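Local structure of putative type VI secretion protein (Escherichia coli, 6SKI) at residues F60-A65 against I253-D258; L500-T505 against N519-F524; A54-K59 against E495-L500. The protein is a type VI secretion phospholipase effector, a toxin that probably hydrolyses membrane lipids of target cells after loading onto the VgrG spike. All blocks are in the same frame, centred on the assembly; numbering follows the deposited sequence.

Contact 1: F60-A65 against I253-D258; sequences FNECSA and ISNFFD
Asn-61 and Asn-255 meet where two loops come together, their side chains crossing at about a right angle with amide planes 34° apart. The CG of Asn-61 stands anti to its backbone N, which sends the amide into the type I beta turn Ile-253 to Phe-256. Both ends of that amide are used. Asn-61 OD1 accepts the backbone N of Asn-255 at 2.9 Å, in the carbonyl plane, while Asn-61 ND2 gives a hydrogen to Ser-254 OG at 3.1 Å, close to its own amide plane; two bonds to successive residues thus fix the amide's rotation. Glu-62, bent at chi2, crosses Asn-255 at about a right angle, and Asn-255 ND2 gives a weak hydrogen bond to Glu-62 OE2 (2.8 Å); the other carboxylate oxygen is held by a salt bridge to Arg-67. On the buried side Asn-61 CB meets the edge of the Phe-256 ring at CE2, 3.8 Å away, and Phe-60 CB lies near Phe-256 CZ. The contact ties loop 60-65 to the loop between strands 237-243 and 278-284, in the Tle1-like, alpha/beta-hydrolase-clan region, with Ile-253 and Phe-256 resting on helix 144-154 and Phe-60 packing against strands 500-502 and 521-523.

Contact 2: L500-T505 against N519-F524; sequences LWVDPT and NKAFVF
Leu-500 opens the short strand 500-502 and offers strand 521-523 mainly its backbone carbonyl and its CB. The methyl of Ala-521, pointing across the gap, lies 3.4 Å from Leu-500 O and 4.2 Å from Leu-500 CB. The same carbonyl oxygen takes a weak hydrogen bond from Asn-519 ND2, at 3.4 Å; the amide bonds to it, whereas the methyl only packs against it. The CG of Asn-519 is wedged between its backbone N and C (chi1 74°), and this brings the amide toward strand 500-502.

The nearest CA atoms are those of Trp-501 and Ala-521, 5.8 Å apart, yet no backbone-to-backbone hydrogen bond links the segments. Strand 500-502 instead pairs antiparallel with 509-511, as Trp-501 does with Phe-510, whereas 521-523 pairs antiparallel with 495-497; two small two-stranded sheets therefore meet here through side chains and the carbonyl of Leu-500. With its CG anti to the backbone N, Trp-501 presents the edge of its indole to Asn-519, whose ND2 approaches Trp-501 CD1 to 3.5 Å near the ring plane. Ring and amide planes are 34° apart. One face of the indole has the backbone N of Asp-503 over it, offset toward the rim.

Val-502 closes the strand with an apolar touch: its CG2 stands 4.2 Å from Ala-521 CB, so that the small methyl is bordered by alternate residues of the strand, Leu-500 and Val-502. The side chain of Val-502 also packs on Ile-509 of strand 509-511.

Contact 3: A54-K59 against E495-L500; sequences ASRLMK and ESDGNL
Helix 53-58 passes a bend that follows the short strand 495-497, the nearest CA atoms being those of Leu-57 and Asp-497, 7.9 Å apart. At that spacing the backbones stay separate and the side chains bridge the gap. After the extended strand, Gly-498 and Asn-499 turn the chain into Leu-500, where the next strand begins.

Leu-57 is the main projection of the helix. Its CG lies anti to the carbonyl carbon and its chain is extended (chi2 -177°), so both methyl groups reach the other segment. Leu-57 CD2 settles 3.6 Å from Leu-500 CD1, the two leucines crossing obliquely, and Leu-57 CD1 also lies against the CB of Asn-499. The same CD2 comes within 3.2 Å of Asp-497 OD2, a methyl lying against a carboxylate oxygen.

That oxygen is occupied by its own chain: Asn-499 ND2 donates to Asp-497 OD2 at 3.0 Å, from above the carboxylate plane, and the backbone N of Asn-499 adds a weak bond to it. The geometry is that of an Asx turn with a weak backbone bond, the side-chain amide being the firmer grip on OD2. The turn separates strand 495-497, paired with 521-523, from strand 500-502, paired with 509-511.

The other oxygen, Asp-497 OD1, faces Arg-56, whose NH2 forms a salt bridge with it at 3.5 Å. A bend at chi3 (-22°) turns the end of the arginine chain that way. The carboxylate oxygen sits at the edge of the guanidinium, near its plane, although the two groups are turned 65° against each other. Arg-56 NH1 is held weakly by the carbonyl of Glu-51, and Leu-146 of helix 144-154 packs on both Leu-57 and Asn-499.

In the fold
The three contacts cluster on one side of the chain's centre, their centres about 9 to 10 Å apart. Along the chain contact 1 is nested within the long loop closed by contact 3, and contact 2 follows contact 3, sharing Leu-500 with it. Strands 495-497 and 521-523 are neighbours in one small sheet and so join contacts 2 and 3, while Cys-63 and Ala-65 of contact 1 are probably backbone hydrogen-bonded to Phe-524 and Phe-522; strand 521-523 and its flank thus have backbone partners in both 495-497 and 63-65. Phe-256 packs on Leu-57. Segments far apart in sequence are in this way packed into one corner of the fold around strand 521-523.

Contact 1: F60-A65 against I253-D258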
# COMPACT_ATOMS: atom_id res chain seq x y z
N PHE A 60 -17.99 -5.23 -2.55
CA PHE A 60 -19.45 -5.37 -2.54
C PHE A 60 -20.04 -5.01 -1.19
O PHE A 60 -21.19 -4.54 -1.12
CB PHE A 60 -19.87 -6.80 -2.88
CG PHE A 60 -20.07 -7.04 -4.34
CD1 PHE A 60 -21.35 -7.15 -4.86
CD2 PHE A 60 -19.00 -7.21 -5.19
CE1 PHE A 60 -21.55 -7.39 -6.20
CE2 PHE A 60 -19.19 -7.45 -6.53
CZ PHE A 60 -20.47 -7.54 -7.04
N ASN A 61 -19.31 -5.24 -0.11
CA ASN A 61 -19.81 -4.95 1.23
C ASN A 61 -20.17 -3.48 1.37
O ASN A 61 -19.32 -2.60 1.16
CB ASN A 61 -18.76 -5.35 2.27
CG ASN A 61 -19.31 -5.44 3.67
OD1 ASN A 61 -20.05 -6.36 3.99
ND2 ASN A 61 -18.94 -4.49 4.52
N GLU A 62 -21.44 -3.22 1.67
CA GLU A 62 -21.97 -1.88 1.93
C GLU A 62 -22.09 -1.04 0.66
O GLU A 62 -22.58 0.09 0.71
CB GLU A 62 -21.14 -1.13 2.97
CG GLU A 62 -20.95 -1.88 4.28
CD GLU A 62 -22.21 -1.90 5.12
OE1 GLU A 62 -23.07 -1.03 4.92
OE2 GLU A 62 -22.33 -2.78 5.99
N CYS A 63 -21.65 -1.58 -0.48
CA CYS A 63 -21.70 -0.83 -1.73
C CYS A 63 -22.37 -1.60 -2.86
O CYS A 63 -22.32 -1.15 -4.01
CB CYS A 63 -20.29 -0.42 -2.17
SG CYS A 63 -19.71 1.12 -1.43
N SER A 64 -23.00 -2.74 -2.57
CA SER A 64 -23.72 -3.46 -3.61
C SER A 64 -24.96 -2.70 -4.03
O SER A 64 -25.46 -1.83 -3.31
CB SER A 64 -24.09 -4.86 -3.13
OG SER A 64 -24.70 -4.82 -1.85
N ALA A 65 -25.46 -3.02 -5.22
CA ALA A 65 -26.66 -2.36 -5.72
C ALA A 65 -27.86 -2.63 -4.83
O ALA A 65 -28.81 -1.85 -4.82
CB ALA A 65 -26.95 -2.80 -7.15
N ILE A 253 -16.29 -7.56 5.18
CA ILE A 253 -16.89 -8.89 5.20
C ILE A 253 -18.08 -8.98 6.13
O ILE A 253 -18.60 -10.08 6.35
CB ILE A 253 -15.85 -9.97 5.57
CG1 ILE A 253 -15.34 -9.75 6.99
CG2 ILE A 253 -14.69 -9.96 4.58
CD1 ILE A 253 -15.03 -11.03 7.73
N SER A 254 -18.55 -7.86 6.68
CA SER A 254 -19.59 -7.91 7.70
C SER A 254 -20.90 -8.45 7.14
O SER A 254 -21.65 -9.13 7.85
CB SER A 254 -19.80 -6.52 8.30
OG SER A 254 -19.91 -5.54 7.29
N ASN A 255 -21.20 -8.17 5.88
CA ASN A 255 -22.45 -8.58 5.27
C ASN A 255 -22.32 -9.85 4.44
O ASN A 255 -23.31 -10.27 3.82
CB ASN A 255 -23.02 -7.45 4.40
CG ASN A 255 -23.29 -6.19 5.19
OD1 ASN A 255 -23.67 -6.25 6.36
ND2 ASN A 255 -23.09 -5.05 4.56
N PHE A 256 -21.15 -10.47 4.40
CA PHE A 256 -20.97 -11.74 3.72
C PHE A 256 -21.42 -12.86 4.66
O PHE A 256 -20.83 -13.05 5.72
CB PHE A 256 -19.51 -11.95 3.32
CG PHE A 256 -19.08 -11.13 2.15
CD1 PHE A 256 -18.80 -11.73 0.94
CD2 PHE A 256 -18.95 -9.76 2.25
CE1 PHE A 256 -18.40 -10.98 -0.14
CE2 PHE A 256 -18.55 -9.01 1.18
CZ PHE A 256 -18.27 -9.62 -0.02
N PHE A 257 -22.45 -13.59 4.25
CA PHE A 257 -23.00 -14.64 5.10
C PHE A 257 -21.97 -15.71 5.40
O PHE A 257 -21.93 -16.26 6.51
CB PHE A 257 -24.23 -15.26 4.44
CG PHE A 257 -24.77 -16.45 5.16
CD1 PHE A 257 -25.51 -16.30 6.31
CD2 PHE A 257 -24.54 -17.73 4.68
CE1 PHE A 257 -26.01 -17.40 6.98
CE2 PHE A 257 -25.03 -18.83 5.34
CZ PHE A 257 -25.77 -18.66 6.49
N ASP A 258 -21.12 -16.03 4.43
CA ASP A 258 -20.22 -17.18 4.57
C ASP A 258 -19.13 -16.93 5.60
O ASP A 258 -18.73 -17.85 6.32
CB ASP A 258 -19.61 -17.51 3.21
CG ASP A 258 -20.66 -17.74 2.14
OD1 ASP A 258 -21.10 -16.75 1.52
OD2 ASP A 258 -21.04 -18.91 1.92

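Contact 2: L500-T505 against N519-F524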
# COMPACT_ATOMS: atom_id res chain seq x y z
N LEU A 500 -21.33 -14.03 -6.75
CA LEU A 500 -22.06 -13.64 -5.56
C LEU A 500 -23.54 -13.54 -5.90
O LEU A 500 -23.93 -13.31 -7.04
CB LEU A 500 -21.58 -12.29 -5.02
CG LEU A 500 -20.11 -12.08 -4.64
CD1 LEU A 500 -19.93 -10.67 -4.11
CD2 LEU A 500 -19.66 -13.09 -3.62
N TRP A 501 -24.36 -13.71 -4.87
CA TRP A 501 -25.77 -13.36 -4.92
C TRP A 501 -26.07 -12.52 -3.70
O TRP A 501 -25.77 -12.93 -2.58
CB TRP A 501 -26.67 -14.60 -4.97
CG TRP A 501 -28.12 -14.26 -4.94
CD1 TRP A 501 -28.89 -13.89 -6.00
CD2 TRP A 501 -28.98 -14.26 -3.80
NE1 TRP A 501 -30.18 -13.65 -5.59
CE2 TRP A 501 -30.26 -13.87 -4.24
CE3 TRP A 501 -28.79 -14.54 -2.44
CZ2 TRP A 501 -31.34 -13.76 -3.37
CZ3 TRP A 501 -29.87 -14.43 -1.59
CH2 TRP A 501 -31.12 -14.05 -2.06
N VAL A 502 -26.67 -11.35 -3.90
CA VAL A 502 -26.96 -10.43 -2.81
C VAL A 502 -28.46 -10.46 -2.57
O VAL A 502 -29.25 -10.35 -3.52
CB VAL A 502 -26.47 -9.01 -3.12
CG1 VAL A 502 -26.63 -8.13 -1.90
CG2 VAL A 502 -25.02 -9.04 -3.57
N ASP A 503 -28.85 -10.62 -1.32
CA ASP A 503 -30.26 -10.65 -0.98
C ASP A 503 -30.88 -9.29 -1.26
O ASP A 503 -30.42 -8.28 -0.71
CB ASP A 503 -30.45 -11.03 0.49
CG ASP A 503 -31.90 -11.32 0.83
OD1 ASP A 503 -32.59 -11.95 0.01
OD2 ASP A 503 -32.35 -10.92 1.92
N PRO A 504 -31.90 -9.21 -2.12
CA PRO A 504 -32.47 -7.90 -2.47
C PRO A 504 -33.06 -7.15 -1.29
O PRO A 504 -33.12 -5.91 -1.32
CB PRO A 504 -33.53 -8.26 -3.51
CG PRO A 504 -33.89 -9.67 -3.17
CD PRO A 504 -32.56 -10.28 -2.87
N THR A 505 -33.49 -7.85 -0.25
CA THR A 505 -34.13 -7.21 0.90
C THR A 505 -33.16 -6.89 2.02
O THR A 505 -33.22 -5.79 2.59
CB THR A 505 -35.25 -8.11 1.44
OG1 THR A 505 -36.16 -8.43 0.38
CG2 THR A 505 -36.00 -7.41 2.55
N ASN A 519 -26.24 -15.77 -12.78
CA ASN A 519 -26.76 -14.47 -12.41
C ASN A 519 -25.64 -13.43 -12.38
O ASN A 519 -24.45 -13.76 -12.44
CB ASN A 519 -27.44 -14.52 -11.05
CG ASN A 519 -26.45 -14.60 -9.91
OD1 ASN A 519 -25.40 -15.23 -10.04
ND2 ASN A 519 -26.76 -13.95 -8.80
N LYS A 520 -26.03 -12.17 -12.27
CA LYS A 520 -25.09 -11.07 -12.10
C LYS A 520 -25.46 -10.29 -10.85
O LYS A 520 -26.62 -9.89 -10.68
CB LYS A 520 -25.08 -10.16 -13.32
CG LYS A 520 -23.93 -10.44 -14.27
CD LYS A 520 -23.80 -9.36 -15.33
CE LYS A 520 -25.12 -9.10 -16.02
NZ LYS A 520 -24.94 -8.25 -17.23
N ALA A 521 -24.49 -10.09 -9.98
CA ALA A 521 -24.63 -9.26 -8.79
C ALA A 521 -23.93 -7.94 -9.04
O ALA A 521 -22.82 -7.91 -9.57
CB ALA A 521 -24.04 -9.95 -7.56
N PHE A 522 -24.58 -6.85 -8.65
CA PHE A 522 -24.19 -5.51 -9.06
C PHE A 522 -23.71 -4.71 -7.87
O PHE A 522 -24.37 -4.69 -6.82
CB PHE A 522 -25.35 -4.81 -9.76
CG PHE A 522 -25.63 -5.32 -11.13
CD1 PHE A 522 -26.66 -6.21 -11.36
CD2 PHE A 522 -24.85 -4.92 -12.20
CE1 PHE A 522 -26.92 -6.68 -12.62
CE2 PHE A 522 -25.10 -5.40 -13.47
CZ PHE A 522 -26.14 -6.28 -13.68
N VAL A 523 -22.57 -4.05 -8.03
CA VAL A 523 -21.94 -3.25 -6.99
C VAL A 523 -21.61 -1.88 -7.57
O VAL A 523 -21.34 -1.76 -8.77
CB VAL A 523 -20.67 -3.93 -6.43
CG1 VAL A 523 -19.66 -4.14 -7.54
CG2 VAL A 523 -20.08 -3.13 -5.29
N PHE A 524 -21.67 -0.86 -6.74
CA PHE A 524 -21.05 0.41 -7.09
C PHE A 524 -19.71 0.48 -6.38
O PHE A 524 -19.63 0.93 -5.23
CB PHE A 524 -21.95 1.58 -6.69
CG PHE A 524 -23.27 1.59 -7.40
CD1 PHE A 524 -23.37 2.05 -8.70
CD2 PHE A 524 -24.41 1.12 -6.77
CE1 PHE A 524 -24.58 2.05 -9.35
CE2 PHE A 524 -25.62 1.12 -7.42
CZ PHE A 524 -25.71 1.59 -8.71

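Contact 3: A54-K59 against E495-L500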
# COMPACT_ATOMS: atom_id res chain seq x y z
N ALA A 54 -10.97 -11.31 -5.22
CA ALA A 54 -11.36 -11.26 -3.81
C ALA A 54 -11.50 -9.83 -3.31
O ALA A 54 -12.44 -9.52 -2.57
CB ALA A 54 -10.36 -12.04 -2.97
N SER A 55 -10.58 -8.95 -3.70
CA SER A 55 -10.67 -7.55 -3.29
C SER A 55 -11.89 -6.87 -3.90
O SER A 55 -12.64 -6.15 -3.21
CB SER A 55 -9.39 -6.82 -3.70
OG SER A 55 -8.42 -6.86 -2.68
N ARG A 56 -12.10 -7.08 -5.19
CA ARG A 56 -13.25 -6.50 -5.87
C ARG A 56 -14.55 -6.98 -5.25
O ARG A 56 -15.52 -6.21 -5.16
CB ARG A 56 -13.19 -6.85 -7.36
CG ARG A 56 -12.01 -6.23 -8.08
CD ARG A 56 -12.18 -6.31 -9.58
NE ARG A 56 -13.10 -7.37 -9.97
CZ ARG A 56 -12.72 -8.55 -10.47
NH1 ARG A 56 -11.44 -8.81 -10.64
NH2 ARG A 56 -13.63 -9.46 -10.79
N LEU A 57 -14.60 -8.23 -4.81
CA LEU A 57 -15.79 -8.74 -4.16
C LEU A 57 -15.93 -8.21 -2.74
O LEU A 57 -17.05 -7.99 -2.27
CB LEU A 57 -15.79 -10.27 -4.14
CG LEU A 57 -15.88 -10.93 -5.51
CD1 LEU A 57 -15.94 -12.43 -5.36
CD2 LEU A 57 -17.08 -10.41 -6.27
N MET A 58 -14.81 -7.99 -2.05
CA MET A 58 -14.87 -7.31 -0.76
C MET A 58 -15.50 -5.94 -0.89
O MET A 58 -16.17 -5.47 0.03
CB MET A 58 -13.46 -7.18 -0.17
CG MET A 58 -13.20 -8.03 1.05
SD MET A 58 -11.64 -7.61 1.83
CE MET A 58 -12.15 -6.30 2.94
N LYS A 59 -15.29 -5.29 -2.03
CA LYS A 59 -15.89 -3.98 -2.25
C LYS A 59 -17.42 -4.05 -2.31
O LYS A 59 -18.08 -3.02 -2.16
CB LYS A 59 -15.31 -3.34 -3.51
CG LYS A 59 -14.14 -2.41 -3.22
CD LYS A 59 -13.58 -1.78 -4.47
CE LYS A 59 -12.83 -2.80 -5.31
NZ LYS A 59 -12.49 -2.25 -6.65
N GLU A 495 -20.64 -2.10 -11.54
CA GLU A 495 -19.90 -3.28 -11.96
C GLU A 495 -20.69 -4.51 -11.55
O GLU A 495 -21.60 -4.44 -10.72
CB GLU A 495 -18.50 -3.30 -11.34
CG GLU A 495 -17.58 -2.21 -11.86
CD GLU A 495 -16.13 -2.46 -11.51
OE1 GLU A 495 -15.83 -3.48 -10.86
OE2 GLU A 495 -15.28 -1.62 -11.89
N SER A 496 -20.35 -5.64 -12.14
CA SER A 496 -21.05 -6.88 -11.86
C SER A 496 -20.06 -8.01 -11.67
O SER A 496 -18.93 -7.98 -12.17
CB SER A 496 -22.03 -7.23 -12.99
OG SER A 496 -21.34 -7.51 -14.19
N ASP A 497 -20.50 -9.01 -10.92
CA ASP A 497 -19.76 -10.26 -10.76
C ASP A 497 -20.75 -11.41 -10.73
O ASP A 497 -21.89 -11.26 -10.28
CB ASP A 497 -18.90 -10.26 -9.49
CG ASP A 497 -17.67 -11.13 -9.63
OD1 ASP A 497 -16.83 -10.83 -10.50
OD2 ASP A 497 -17.55 -12.12 -8.89
N GLY A 498 -20.30 -12.57 -11.19
CA GLY A 498 -21.12 -13.76 -11.18
C GLY A 498 -20.80 -14.74 -10.08
O GLY A 498 -21.29 -15.87 -10.11
N ASN A 499 -19.99 -14.35 -9.09
CA ASN A 499 -19.59 -15.22 -8.00
C ASN A 499 -20.33 -14.92 -6.71
O ASN A 499 -20.01 -15.49 -5.67
CB ASN A 499 -18.08 -15.10 -7.77
CG ASN A 499 -17.28 -15.67 -8.91
OD1 ASN A 499 -17.38 -16.85 -9.22
ND2 ASN A 499 -16.48 -14.83 -9.55
N LEU A 500 -21.33 -14.03 -6.75
CA LEU A 500 -22.06 -13.64 -5.56
C LEU A 500 -23.54 -13.54 -5.90
O LEU A 500 -23.93 -13.31 -7.04
CB LEU A 500 -21.58 -12.29 -5.02
CG LEU A 500 -20.11 -12.08 -4.64
CD1 LEU A 500 -19.93 -10.67 -4.11
CD2 LEU A 500 -19.66 -13.09 -3.62